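Local coordinates for protein flagellar assembly factor FliW (Geobacillus thermodenitrificans, PDB 5DMD) that probably binds the translational repressor CsrA and keeps it from silencing its target genes, flagellin among them, and takes part in flagellum assembly, at residues V36-E41 / I47-N52; T6-D11 / G57-E62; V20-G25 / A111-N116; V94-A99 / T105-Q110; G25-L30 / Q124-N129. The protein carries 1 engineered substitution. All coordinates share one frame; numbering follows the deposited sequence. Where two conformers were deposited one is given.

Interaction 1 (V36-E41 / I47-N52); sequences VLLQLE and ILQSVN. Engineered in segment 36-41: Gln39 (natural residue Pro).
The antiparallel beta hairpin of strands 34-39 and 45-50, two neighbours in the curled main sheet of FliW, joins Val36 to Gln49 and Leu38 to Ile47 as hydrogen-bonded pairs. Each pair is closed by two nearly straight backbone bonds, the shortest running from Ile47 N to Leu38 O at 2.7 Å. Leu37 and Leu48, the non-hydrogen-bonded pair between them, turn to the opposite face, where their CD1 methyls meet at 3.7 Å. Val36, Leu38, Ile47 and Gln49 share the other face. There Leu38 CD1 lies 3.8 Å from Gln49 CB. Leu40 sets its CG 3.8 Å from Ile47 CD1. The Gln49 chain starts with CG anti to the backbone N (chi1 175°) and then bends at chi2 (69°), so that its aliphatic part packs on Leu38 while the amide leads off elsewhere. Its OE1 accepts from Lys7 N of the loop laid over this face, and Pro54 O is a further acceptor for NE2. Gln49 NE2 also donates to Ser50 O at 3.1 Å, with the acceptor in the plane of the Gln49 amide and the donor on a carbonyl lone pair.

Interaction 2 (T6-D11 / G57-E62); sequences TKYHGD and GFVLIE
Gly57 O, Lys7 NZ and Tyr8 OH converge on one ordered water, an example of how solvent can join a loop to a strand that offers it no direct hydrogen bond. The water donates to Gly57 O at 2.7 Å and accepts from Lys7 NZ at 3.0 Å; Tyr8 OH is 2.6 Å from it, and the water lies in the plane of the tyrosine ring, at its edge. Lys7 reaches this point as an extended chain, its first torsion already trans (chi1 -175°). On the way Lys7 CD passes 3.7 Å from Gly57 O, and Lys7 CG sits over the centre of the Tyr8 ring, 3.7 Å above the plane. The ring is thus backed by an aliphatic chain from its own loop while Tyr8 OH approaches Val59 CG2 at 4.0 Å, the two side chains crossing at about a right angle. Gly57 adds only backbone to the interface. The loop itself is braced by Thr6 OG1, which donates to Gly10 O at 2.7 Å and accepts from His9 N at 2.9 Å. Farther out, His9 NE2 bonds to the backbone O of the engineered Gln39, another anchor on the sheet. The acceptance from His9 N, three residues on, makes an ST motif, here within the connection between strands 3-4 and 12-13 that packs against strand 57-61 of the main sheet.

Interaction 3 (V20-G25 / A111-N116); sequences VRFEQG and APIVIN
Phe22 points the rim of its ring at Ile113, so that Phe22 CZ meets Ile113 CG2 at 4.0 Å with the methyl in the ring plane. The methyl's place in that plane makes this an edge contact and not a methyl laid over a ring face; the two side chains cross at about a right angle. Phe22 CG stands opposite its own carbonyl carbon (chi1 -79°), a torsion that swings the ring across to the isoleucine although the bond leaving the backbone does not aim there. The second pair, Val20 with Ile115, meets at a slant: Val20 CG1 and Ile115 CG2 are 4.2 Å apart. On the valine it is the branch trans to the amide nitrogen that makes this contact (chi1 -179°). No hydrogen bond links the two segments, and all four touching residues are buried, so the contact is purely apolar and rests on the fit of methyl groups and one aromatic edge. Another in-plane neighbour of the ring is Val20 O, from its own segment. Beyond Phe22 the chain turns back in a type I beta turn, closed by Gly25 N donating to Phe22 O at 2.9 Å; Gly25 ends it with a positive phi (65°) that glycine readily adopts. Around the pair, the sheet curls over the core: Phe35 of strand 34-39 packs edge-to-face with Phe22, Leu37 of the same strand touches both Val20 and Ile115, and Ile95 and Tyr93 of strand 90-97 pack on Ile113 and Ile115 respectively.

Interaction 4 (V94-A99 / T105-Q110); sequences VILTVA and TTANLQ
Thr105 turns OG1 anti to its carbonyl carbon (chi1 -67°) and CG2 away from its backbone N, which sends the hydroxyl to Ala99 N and the methyl to Thr97 O and Leu96. This is the loop end of the antiparallel beta hairpin of strands 90-97 and 106-116. Thr105 CG2 comes to 3.4 Å from Thr97 O, and the Leu96 and Thr105 side chains cross at about a right angle. OG1 has a second partner in Phe102 O of the connecting loop, so the hydroxyl ties the connection to both of its flanks. Along the ladder Thr97 and Thr106 form a hydrogen-bonded pair, with Thr97 N to Thr106 O at 2.9 Å and a longer return bond of 3.3 Å from Thr106 N to Thr97 O. Leu96 and Ala107 are the next, non-hydrogen-bonded pair, and Leu96 CD2 packs on Ala107 CB at 3.8 Å. Val94 follows on that side, Val94 CG1 lying 3.9 Å from Leu109 CD2. Asn108 N continues the pairing by donating to Ile95 O at 3.2 Å. Farther along, a water takes over: it accepts from Ile95 N and donates to Asn108 O at 2.7 Å. At the loop end, the bond from Ala99 N to Thr105 OG1 is 3.0 Å long and almost straight, 176° at the hydrogen.

Interaction 5 (G25-L30 / Q124-N129); sequences GIPGFL and QVILTN
Gly25 opens a loop that reverses through a type II beta turn, Ile26 to Phe29, set against the end of strand 121-124 and the chain that follows it. Gly25 O accepts from a water at 2.6 Å, and that water in turn accepts from Gln124 N at 2.9 Å, a bridge from backbone to backbone. Ile26 comes next and closes the turn on itself: Ile26 O accepts from Phe29 N at 2.8 Å, and its N donates to Phe29 O in a longer bond. Pro27 makes the main contact. Pro27 CD lies 3.4 Å from Gln124 OE1, while Pro27 CG approaches Ile126 CD1 at 4.2 Å, the proline and isoleucine side chains sliding past each other in opposite directions. Gly28, with its positive phi of 94°, occupies the third position of the turn, where glycine is common in type II. Across from the turn, Gln124 is trans about its first torsion (chi1 180°) and runs extended, which brings OE1 to the CD-CG side of the proline, the two side chains crossing at a slant. The amide is held at both ends: NE2 donates to Ala111 O, and Gln124 OE1 takes a hydrogen from a second water at 2.7 Å. That same water donates its other hydrogen to Pro27 O, at 2.9 Å.

Overall arrangement
Most of these contacts are built on one curled antiparallel sheet. Interactions 1 and 2 lie side by side, their centres about 5 Å apart, on neighbouring strands 45-50 and 57-61; strand 57-61 then pairs with 90-97, which carries the sheet on to interaction 4. Interactions 3 and 4 share strand 106-116 but sit on opposite sides of the chain's centre, about 17 Å between centres. Interaction 5 shares Gly25 with interaction 3, their centres about 9 Å apart. Along the sequence the two hairpins, 1 and 4, close locally and in series, whereas interactions 2, 3 and 5 cross one another and bring distant parts of the chain together into one compact monomer.

Interaction 1 (V36-E41 / I47-N52)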
# COMPACT_ATOMS: atom_id res chain seq x y z
N VAL A 36 0.31 7.38 -7.87
CA VAL A 36 0.70 8.48 -7.00
C VAL A 36 0.12 8.19 -5.62
O VAL A 36 -0.91 7.52 -5.49
CB VAL A 36 0.24 9.86 -7.54
CG1 VAL A 36 -1.27 9.89 -7.75
CG2 VAL A 36 0.68 10.99 -6.63
N LEU A 37 0.82 8.64 -4.59
CA LEU A 37 0.40 8.47 -3.20
C LEU A 37 -0.19 9.78 -2.72
O LEU A 37 0.50 10.80 -2.69
CB LEU A 37 1.57 8.05 -2.32
CG LEU A 37 2.00 6.58 -2.31
CD1 LEU A 37 2.36 6.06 -3.69
CD2 LEU A 37 3.17 6.39 -1.36
N LEU A 38 -1.47 9.75 -2.33
CA LEU A 38 -2.20 10.96 -1.97
C LEU A 38 -2.70 10.85 -0.54
O LEU A 38 -3.52 9.99 -0.23
CB LEU A 38 -3.38 11.19 -2.92
CG LEU A 38 -3.09 11.17 -4.41
CD1 LEU A 38 -4.39 11.17 -5.20
CD2 LEU A 38 -2.25 12.41 -4.77
N GLN A 39 -2.23 11.75 0.32
CA GLN A 39 -2.67 11.74 1.70
C GLN A 39 -4.16 12.03 1.79
O GLN A 39 -4.68 12.92 1.10
CB GLN A 39 -1.87 12.76 2.51
CG GLN A 39 -0.41 12.38 2.70
CD GLN A 39 0.29 13.19 3.77
OE1 GLN A 39 0.57 14.37 3.59
NE2 GLN A 39 0.57 12.55 4.90
N LEU A 40 -4.85 11.25 2.62
CA LEU A 40 -6.24 11.51 2.98
C LEU A 40 -6.18 12.56 4.08
O LEU A 40 -6.11 12.24 5.26
CB LEU A 40 -6.91 10.22 3.46
CG LEU A 40 -7.82 9.48 2.49
CD1 LEU A 40 -8.85 8.66 3.25
CD2 LEU A 40 -8.50 10.44 1.53
N GLU A 41 -6.19 13.82 3.65
CA GLU A 41 -5.83 14.98 4.47
C GLU A 41 -5.97 14.82 5.99
O GLU A 41 -5.01 15.03 6.73
CB GLU A 41 -6.62 16.21 4.05
CG GLU A 41 -6.21 17.45 4.82
CD GLU A 41 -6.80 18.72 4.26
OE1 GLU A 41 -7.88 18.63 3.64
OE2 GLU A 41 -6.20 19.79 4.44
N ILE A 47 -3.82 7.27 -0.07
CA ILE A 47 -4.45 6.60 -1.22
C ILE A 47 -3.37 6.25 -2.23
O ILE A 47 -2.64 7.13 -2.71
CB ILE A 47 -5.52 7.48 -1.87
CG1 ILE A 47 -6.55 7.92 -0.84
CG2 ILE A 47 -6.19 6.70 -3.00
CD1 ILE A 47 -7.21 6.75 -0.12
N LEU A 48 -3.28 4.96 -2.57
CA LEU A 48 -2.48 4.53 -3.71
C LEU A 48 -3.35 4.69 -4.95
O LEU A 48 -4.22 3.86 -5.22
CB LEU A 48 -2.04 3.08 -3.51
CG LEU A 48 -1.15 2.49 -4.60
CD1 LEU A 48 0.20 3.20 -4.62
CD2 LEU A 48 -1.00 0.99 -4.39
N GLN A 49 -3.12 5.76 -5.72
CA GLN A 49 -4.02 6.19 -6.79
C GLN A 49 -3.39 5.94 -8.15
O GLN A 49 -2.32 6.47 -8.45
CB GLN A 49 -4.31 7.69 -6.64
CG GLN A 49 -5.14 8.28 -7.78
CD GLN A 49 -6.57 7.76 -7.78
OE1 GLN A 49 -7.31 7.93 -6.81
NE2 GLN A 49 -6.95 7.10 -8.87
N SER A 50 -4.06 5.15 -8.98
CA SER A 50 -3.61 4.97 -10.35
C SER A 50 -3.68 6.29 -11.12
O SER A 50 -4.66 7.03 -11.03
CB SER A 50 -4.50 3.95 -11.07
OG SER A 50 -4.23 3.97 -12.46
N VAL A 51 -2.63 6.57 -11.89
CA VAL A 51 -2.58 7.74 -12.77
C VAL A 51 -3.39 7.55 -14.04
O VAL A 51 -3.71 8.53 -14.72
CB VAL A 51 -1.09 7.99 -13.04
CG1 VAL A 51 -0.86 9.06 -14.11
CG2 VAL A 51 -0.38 8.37 -11.77
N ASN A 52 -3.77 6.31 -14.36
CA ASN A 52 -4.50 6.03 -15.59
C ASN A 52 -5.95 5.64 -15.38
O ASN A 52 -6.76 5.81 -16.29
CB ASN A 52 -3.79 4.91 -16.37
CG ASN A 52 -2.41 5.31 -16.81
OD1 ASN A 52 -2.26 6.16 -17.68
ND2 ASN A 52 -1.39 4.71 -16.20

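Interaction 2 (T6-D11 / G57-E62)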
# COMPACT_ATOMS: atom_id res chain seq x y z
N THR A 6 -9.41 11.14 -9.96
CA THR A 6 -9.07 10.29 -8.82
C THR A 6 -10.33 9.74 -8.16
O THR A 6 -11.45 10.16 -8.46
CB THR A 6 -8.26 11.03 -7.74
OG1 THR A 6 -9.10 12.00 -7.10
CG2 THR A 6 -7.03 11.72 -8.32
N LYS A 7 -10.12 8.81 -7.23
CA LYS A 7 -11.24 8.20 -6.52
C LYS A 7 -11.78 9.11 -5.43
O LYS A 7 -13.00 9.21 -5.25
CB LYS A 7 -10.83 6.86 -5.92
CG LYS A 7 -11.99 6.12 -5.27
CD LYS A 7 -11.71 4.64 -5.18
CE LYS A 7 -12.73 3.97 -4.26
NZ LYS A 7 -12.47 2.51 -4.16
N TYR A 8 -10.89 9.77 -4.67
CA TYR A 8 -11.27 10.49 -3.47
C TYR A 8 -10.89 11.96 -3.45
O TYR A 8 -11.31 12.67 -2.53
CB TYR A 8 -10.63 9.84 -2.23
CG TYR A 8 -11.03 8.42 -1.95
CD1 TYR A 8 -12.31 8.11 -1.52
CD2 TYR A 8 -10.12 7.39 -2.10
CE1 TYR A 8 -12.67 6.80 -1.24
CE2 TYR A 8 -10.46 6.08 -1.83
CZ TYR A 8 -11.74 5.79 -1.40
OH TYR A 8 -12.09 4.49 -1.13
N HIS A 9 -10.11 12.45 -4.42
CA HIS A 9 -9.55 13.79 -4.35
C HIS A 9 -10.06 14.72 -5.44
O HIS A 9 -9.61 15.87 -5.51
CB HIS A 9 -8.02 13.73 -4.41
CG HIS A 9 -7.39 13.12 -3.20
ND1 HIS A 9 -7.26 11.76 -3.02
CD2 HIS A 9 -6.87 13.70 -2.09
CE1 HIS A 9 -6.69 11.52 -1.85
NE2 HIS A 9 -6.43 12.68 -1.27
N GLY A 10 -10.98 14.28 -6.28
CA GLY A 10 -11.37 15.05 -7.44
C GLY A 10 -10.25 15.11 -8.47
O GLY A 10 -9.27 14.36 -8.41
N ASP A 11 -10.41 16.01 -9.43
CA ASP A 11 -9.37 16.18 -10.44
C ASP A 11 -8.18 16.94 -9.85
O ASP A 11 -8.35 18.04 -9.31
CB ASP A 11 -9.90 16.96 -11.64
CG ASP A 11 -10.90 16.19 -12.48
OD1 ASP A 11 -11.26 15.04 -12.15
OD2 ASP A 11 -11.35 16.75 -13.51
N GLY A 57 -8.09 3.18 -6.67
CA GLY A 57 -7.46 3.89 -5.58
C GLY A 57 -7.60 3.14 -4.26
O GLY A 57 -8.69 3.08 -3.69
N PHE A 58 -6.50 2.58 -3.78
CA PHE A 58 -6.52 1.75 -2.57
C PHE A 58 -6.19 2.56 -1.33
O PHE A 58 -5.37 3.48 -1.37
CB PHE A 58 -5.50 0.61 -2.72
CG PHE A 58 -5.71 -0.23 -3.95
CD1 PHE A 58 -5.09 0.10 -5.15
CD2 PHE A 58 -6.51 -1.36 -3.91
CE1 PHE A 58 -5.28 -0.68 -6.29
CE2 PHE A 58 -6.70 -2.15 -5.04
CZ PHE A 58 -6.09 -1.81 -6.23
N VAL A 59 -6.82 2.19 -0.21
CA VAL A 59 -6.58 2.85 1.07
C VAL A 59 -5.42 2.15 1.76
O VAL A 59 -5.49 0.95 2.04
CB VAL A 59 -7.83 2.83 1.96
CG1 VAL A 59 -7.52 3.52 3.27
CG2 VAL A 59 -8.99 3.50 1.24
N LEU A 60 -4.37 2.91 2.08
CA LEU A 60 -3.16 2.38 2.69
C LEU A 60 -2.97 2.97 4.09
O LEU A 60 -3.39 4.10 4.37
CB LEU A 60 -1.93 2.76 1.87
CG LEU A 60 -1.52 1.89 0.68
CD1 LEU A 60 -2.67 1.52 -0.22
CD2 LEU A 60 -0.44 2.64 -0.10
N ILE A 61 -2.32 2.19 4.95
CA ILE A 61 -1.76 2.70 6.19
C ILE A 61 -0.30 2.31 6.24
O ILE A 61 0.13 1.33 5.62
CB ILE A 61 -2.46 2.16 7.46
CG1 ILE A 61 -2.45 0.63 7.50
CG2 ILE A 61 -3.88 2.67 7.56
CD1 ILE A 61 -2.72 0.04 8.90
N GLU A 62 0.47 3.06 6.99
CA GLU A 62 1.76 2.56 7.40
C GLU A 62 1.52 1.50 8.48
O GLU A 62 0.84 1.77 9.48
CB GLU A 62 2.58 3.72 7.96
CG GLU A 62 3.94 3.31 8.46
CD GLU A 62 4.98 3.51 7.39
OE1 GLU A 62 5.64 2.51 7.02
OE2 GLU A 62 5.10 4.63 6.88
O HOH W 1 -10.55 2.50 -1.87

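Interaction 3 (V20-G25 / A111-N116)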
# COMPACT_ATOMS: atom_id res chain seq x y z
N VAL A 20 5.19 7.02 -8.75
CA VAL A 20 5.90 5.81 -8.38
C VAL A 20 5.61 4.77 -9.45
O VAL A 20 4.45 4.45 -9.73
CB VAL A 20 5.47 5.29 -7.00
CG1 VAL A 20 6.26 4.02 -6.64
CG2 VAL A 20 5.66 6.35 -5.94
N ARG A 21 6.67 4.24 -10.06
CA ARG A 21 6.54 3.23 -11.09
C ARG A 21 6.53 1.84 -10.46
O ARG A 21 7.41 1.51 -9.66
CB ARG A 21 7.67 3.30 -12.12
CG ARG A 21 7.55 2.23 -13.19
CD ARG A 21 8.62 2.33 -14.27
NE ARG A 21 8.32 1.45 -15.39
CZ ARG A 21 7.34 1.64 -16.26
NH1 ARG A 21 6.59 2.73 -16.23
NH2 ARG A 21 7.11 0.73 -17.20
N PHE A 22 5.51 1.06 -10.80
CA PHE A 22 5.40 -0.35 -10.43
C PHE A 22 5.67 -1.14 -11.71
O PHE A 22 4.78 -1.32 -12.55
CB PHE A 22 3.99 -0.61 -9.90
CG PHE A 22 3.77 -0.17 -8.47
CD1 PHE A 22 3.75 1.16 -8.13
CD2 PHE A 22 3.54 -1.12 -7.49
CE1 PHE A 22 3.53 1.55 -6.82
CE2 PHE A 22 3.32 -0.75 -6.18
CZ PHE A 22 3.31 0.59 -5.84
N GLU A 23 6.91 -1.61 -11.88
CA GLU A 23 7.30 -2.18 -13.17
C GLU A 23 6.53 -3.45 -13.50
O GLU A 23 6.33 -3.76 -14.69
CB GLU A 23 8.81 -2.41 -13.20
CG GLU A 23 9.60 -1.10 -13.19
CD GLU A 23 11.10 -1.31 -13.06
OE1 GLU A 23 11.52 -2.45 -12.78
OE2 GLU A 23 11.84 -0.32 -13.22
N GLN A 24 6.06 -4.19 -12.50
CA GLN A 24 5.24 -5.37 -12.73
C GLN A 24 3.76 -5.09 -12.55
O GLN A 24 2.98 -6.04 -12.45
CB GLN A 24 5.66 -6.52 -11.80
CG GLN A 24 7.05 -7.06 -12.05
CD GLN A 24 7.37 -8.24 -11.17
OE1 GLN A 24 7.00 -8.28 -10.00
NE2 GLN A 24 8.07 -9.22 -11.73
N GLY A 25 3.37 -3.82 -12.50
CA GLY A 25 2.00 -3.54 -12.12
C GLY A 25 1.75 -3.97 -10.69
O GLY A 25 2.67 -4.04 -9.86
N ALA A 111 0.48 -9.09 2.09
CA ALA A 111 0.82 -8.51 0.79
C ALA A 111 1.09 -7.01 0.90
O ALA A 111 0.35 -6.19 0.34
CB ALA A 111 -0.28 -8.80 -0.24
N PRO A 112 2.18 -6.63 1.55
CA PRO A 112 2.49 -5.20 1.69
C PRO A 112 2.91 -4.55 0.37
O PRO A 112 3.43 -5.19 -0.55
CB PRO A 112 3.66 -5.19 2.69
CG PRO A 112 4.34 -6.49 2.46
CD PRO A 112 3.22 -7.48 2.17
N ILE A 113 2.67 -3.24 0.31
CA ILE A 113 3.22 -2.36 -0.72
C ILE A 113 4.59 -1.89 -0.25
O ILE A 113 4.71 -1.31 0.84
CB ILE A 113 2.28 -1.16 -0.97
CG1 ILE A 113 0.90 -1.62 -1.46
CG2 ILE A 113 2.93 -0.16 -1.94
CD1 ILE A 113 0.91 -2.16 -2.88
N VAL A 114 5.61 -2.08 -1.08
CA VAL A 114 6.99 -1.77 -0.74
C VAL A 114 7.50 -0.78 -1.76
O VAL A 114 7.45 -1.05 -2.97
CB VAL A 114 7.86 -3.04 -0.77
CG1 VAL A 114 9.30 -2.70 -0.41
CG2 VAL A 114 7.27 -4.11 0.16
N ILE A 115 7.99 0.37 -1.30
CA ILE A 115 8.43 1.44 -2.19
C ILE A 115 9.85 1.85 -1.84
O ILE A 115 10.15 2.14 -0.67
CB ILE A 115 7.47 2.65 -2.11
CG1 ILE A 115 6.10 2.24 -2.65
CG2 ILE A 115 8.05 3.84 -2.87
CD1 ILE A 115 5.03 3.30 -2.49
N ASN A 116 10.73 1.88 -2.84
CA ASN A 116 11.99 2.59 -2.73
C ASN A 116 11.68 4.05 -3.02
O ASN A 116 11.43 4.43 -4.17
CB ASN A 116 13.04 2.05 -3.69
CG ASN A 116 14.40 2.75 -3.53
OD1 ASN A 116 14.46 3.94 -3.21
ND2 ASN A 116 15.48 2.01 -3.77

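Interaction 4 (V94-A99 / T105-Q110)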
# COMPACT_ATOMS: atom_id res chain seq x y z
N VAL A 94 0.40 -1.19 4.08
CA VAL A 94 -0.53 -2.30 3.85
C VAL A 94 -1.88 -1.74 3.43
O VAL A 94 -2.27 -0.63 3.82
CB VAL A 94 -0.67 -3.25 5.06
CG1 VAL A 94 0.63 -4.05 5.26
CG2 VAL A 94 -1.04 -2.47 6.32
N ILE A 95 -2.60 -2.52 2.64
CA ILE A 95 -3.89 -2.08 2.10
C ILE A 95 -5.02 -2.49 3.02
O ILE A 95 -5.09 -3.63 3.48
CB ILE A 95 -4.08 -2.63 0.68
CG1 ILE A 95 -2.98 -2.10 -0.22
CG2 ILE A 95 -5.46 -2.25 0.11
CD1 ILE A 95 -2.99 -2.66 -1.61
N LEU A 96 -5.94 -1.56 3.25
CA LEU A 96 -7.09 -1.81 4.09
C LEU A 96 -8.29 -2.30 3.29
O LEU A 96 -8.51 -1.90 2.15
CB LEU A 96 -7.50 -0.54 4.84
CG LEU A 96 -6.45 0.16 5.70
CD1 LEU A 96 -7.11 1.29 6.50
CD2 LEU A 96 -5.76 -0.84 6.64
N THR A 97 -9.08 -3.16 3.92
CA THR A 97 -10.43 -3.46 3.48
C THR A 97 -11.32 -2.71 4.45
O THR A 97 -11.53 -3.14 5.59
CB THR A 97 -10.68 -4.96 3.50
OG1 THR A 97 -9.74 -5.59 2.62
CG2 THR A 97 -12.09 -5.27 3.00
N VAL A 98 -11.82 -1.55 4.01
CA VAL A 98 -12.53 -0.62 4.87
C VAL A 98 -13.94 -1.12 5.14
O VAL A 98 -14.70 -1.41 4.21
CB VAL A 98 -12.55 0.79 4.25
CG1 VAL A 98 -13.23 1.77 5.19
CG2 VAL A 98 -11.14 1.24 3.96
N ALA A 99 -14.29 -1.21 6.41
CA ALA A 99 -15.61 -1.68 6.82
C ALA A 99 -16.48 -0.52 7.29
O ALA A 99 -16.00 0.58 7.57
CB ALA A 99 -15.48 -2.71 7.94
N THR A 105 -12.60 -2.59 10.23
CA THR A 105 -11.68 -2.59 9.10
C THR A 105 -10.51 -3.54 9.37
O THR A 105 -10.04 -3.69 10.50
CB THR A 105 -11.16 -1.17 8.88
OG1 THR A 105 -12.26 -0.35 8.43
CG2 THR A 105 -10.03 -1.11 7.86
N THR A 106 -10.05 -4.20 8.31
CA THR A 106 -8.92 -5.11 8.38
C THR A 106 -7.82 -4.66 7.42
O THR A 106 -8.05 -3.85 6.51
CB THR A 106 -9.32 -6.54 8.03
OG1 THR A 106 -9.86 -6.59 6.70
CG2 THR A 106 -10.36 -7.06 9.01
N ALA A 107 -6.63 -5.20 7.64
CA ALA A 107 -5.49 -5.00 6.76
C ALA A 107 -4.96 -6.33 6.25
O ALA A 107 -5.01 -7.35 6.95
CB ALA A 107 -4.35 -4.29 7.51
N ASN A 108 -4.45 -6.33 5.01
CA ASN A 108 -3.79 -7.51 4.44
C ASN A 108 -2.30 -7.42 4.75
O ASN A 108 -1.55 -6.75 4.04
CB ASN A 108 -4.06 -7.63 2.94
CG ASN A 108 -3.50 -8.91 2.34
OD1 ASN A 108 -2.57 -9.51 2.89
ND2 ASN A 108 -4.08 -9.37 1.24
N LEU A 109 -1.88 -8.09 5.83
CA LEU A 109 -0.48 -8.11 6.21
C LEU A 109 0.35 -9.08 5.38
O LEU A 109 1.59 -9.00 5.41
CB LEU A 109 -0.35 -8.43 7.71
CG LEU A 109 -1.10 -7.47 8.64
CD1 LEU A 109 -0.77 -7.82 10.08
CD2 LEU A 109 -0.75 -6.02 8.33
N GLN A 110 -0.28 -9.97 4.62
CA GLN A 110 0.46 -10.89 3.76
C GLN A 110 1.04 -10.21 2.53
O GLN A 110 2.02 -10.72 1.97
CB GLN A 110 -0.45 -12.04 3.30
CG GLN A 110 0.31 -13.20 2.65
CD GLN A 110 -0.60 -14.15 1.89
OE1 GLN A 110 -1.82 -14.14 2.06
NE2 GLN A 110 -0.01 -15.00 1.06
O HOH W 2 -1.67 -5.15 1.82

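Interaction 5 (G25-L30 / Q124-N129)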
# COMPACT_ATOMS: atom_id res chain seq x y z
N GLY A 25 3.37 -3.82 -12.50
CA GLY A 25 2.00 -3.54 -12.12
C GLY A 25 1.75 -3.97 -10.69
O GLY A 25 2.67 -4.04 -9.86
N ILE A 26 0.49 -4.27 -10.40
CA ILE A 26 0.13 -4.91 -9.13
C ILE A 26 -0.62 -6.19 -9.45
O ILE A 26 -1.21 -6.31 -10.54
CB ILE A 26 -0.69 -3.97 -8.22
CG1 ILE A 26 -1.95 -3.51 -8.94
CG2 ILE A 26 0.17 -2.77 -7.78
CD1 ILE A 26 -2.82 -2.62 -8.10
N PRO A 27 -0.59 -7.19 -8.57
CA PRO A 27 -1.32 -8.44 -8.84
C PRO A 27 -2.78 -8.15 -9.16
O PRO A 27 -3.45 -7.37 -8.47
CB PRO A 27 -1.18 -9.21 -7.52
CG PRO A 27 0.10 -8.70 -6.95
CD PRO A 27 0.14 -7.24 -7.29
N GLY A 28 -3.26 -8.74 -10.25
CA GLY A 28 -4.58 -8.49 -10.75
C GLY A 28 -4.63 -7.42 -11.82
O GLY A 28 -5.57 -7.41 -12.62
N PHE A 29 -3.63 -6.53 -11.87
CA PHE A 29 -3.65 -5.36 -12.74
C PHE A 29 -2.22 -5.09 -13.21
O PHE A 29 -1.60 -4.09 -12.85
CB PHE A 29 -4.24 -4.13 -12.06
CG PHE A 29 -5.64 -4.34 -11.56
CD1 PHE A 29 -6.72 -4.20 -12.42
CD2 PHE A 29 -5.86 -4.72 -10.26
CE1 PHE A 29 -8.01 -4.42 -11.97
CE2 PHE A 29 -7.14 -4.94 -9.80
CZ PHE A 29 -8.22 -4.79 -10.65
N LEU A 30 -1.68 -6.01 -14.01
CA LEU A 30 -0.28 -5.89 -14.44
C LEU A 30 -0.04 -4.65 -15.28
O LEU A 30 1.09 -4.17 -15.35
CB LEU A 30 0.15 -7.12 -15.23
CG LEU A 30 -0.10 -8.45 -14.52
CD1 LEU A 30 0.43 -9.57 -15.39
CD2 LEU A 30 0.56 -8.48 -13.17
N GLN A 124 3.98 -4.65 -5.06
CA GLN A 124 3.19 -5.35 -4.05
C GLN A 124 3.75 -6.76 -3.91
O GLN A 124 3.70 -7.55 -4.86
CB GLN A 124 1.69 -5.41 -4.38
CG GLN A 124 0.92 -6.15 -3.29
CD GLN A 124 -0.58 -5.96 -3.35
OE1 GLN A 124 -1.16 -5.84 -4.43
NE2 GLN A 124 -1.22 -5.94 -2.19
N VAL A 125 4.29 -7.06 -2.73
CA VAL A 125 4.99 -8.31 -2.47
C VAL A 125 4.03 -9.24 -1.75
O VAL A 125 3.41 -8.84 -0.76
CB VAL A 125 6.23 -8.05 -1.60
CG1 VAL A 125 6.93 -9.36 -1.24
CG2 VAL A 125 7.18 -7.06 -2.27
N ILE A 126 3.91 -10.48 -2.23
CA ILE A 126 3.08 -11.49 -1.58
C ILE A 126 4.03 -12.38 -0.79
O ILE A 126 4.83 -13.13 -1.37
CB ILE A 126 2.26 -12.29 -2.60
CG1 ILE A 126 1.36 -11.36 -3.40
CG2 ILE A 126 1.38 -13.30 -1.88
CD1 ILE A 126 0.61 -12.06 -4.52
N LEU A 127 3.93 -12.31 0.54
CA LEU A 127 4.82 -13.06 1.42
C LEU A 127 4.33 -14.50 1.53
O LEU A 127 3.18 -14.73 1.91
CB LEU A 127 4.86 -12.40 2.79
CG LEU A 127 5.19 -10.90 2.79
CD1 LEU A 127 4.95 -10.29 4.16
CD2 LEU A 127 6.63 -10.67 2.37
N THR A 128 5.20 -15.46 1.22
CA THR A 128 4.82 -16.87 1.14
C THR A 128 5.29 -17.69 2.33
O THR A 128 4.86 -18.84 2.48
CB THR A 128 5.38 -17.50 -0.14
OG1 THR A 128 6.79 -17.29 -0.19
CG2 THR A 128 4.74 -16.87 -1.37
N ASN A 129 6.16 -17.14 3.18
CA ASN A 129 6.85 -17.92 4.20
C ASN A 129 6.38 -17.59 5.61
O ASN A 129 7.06 -17.93 6.58
CB ASN A 129 8.36 -17.66 4.10
CG ASN A 129 8.69 -16.18 4.00
OD1 ASN A 129 8.57 -15.58 2.94
ND2 ASN A 129 9.10 -15.59 5.12
O HOH W 3 3.94 -5.23 -7.91
O HOH W 4 -3.40 -6.17 -5.88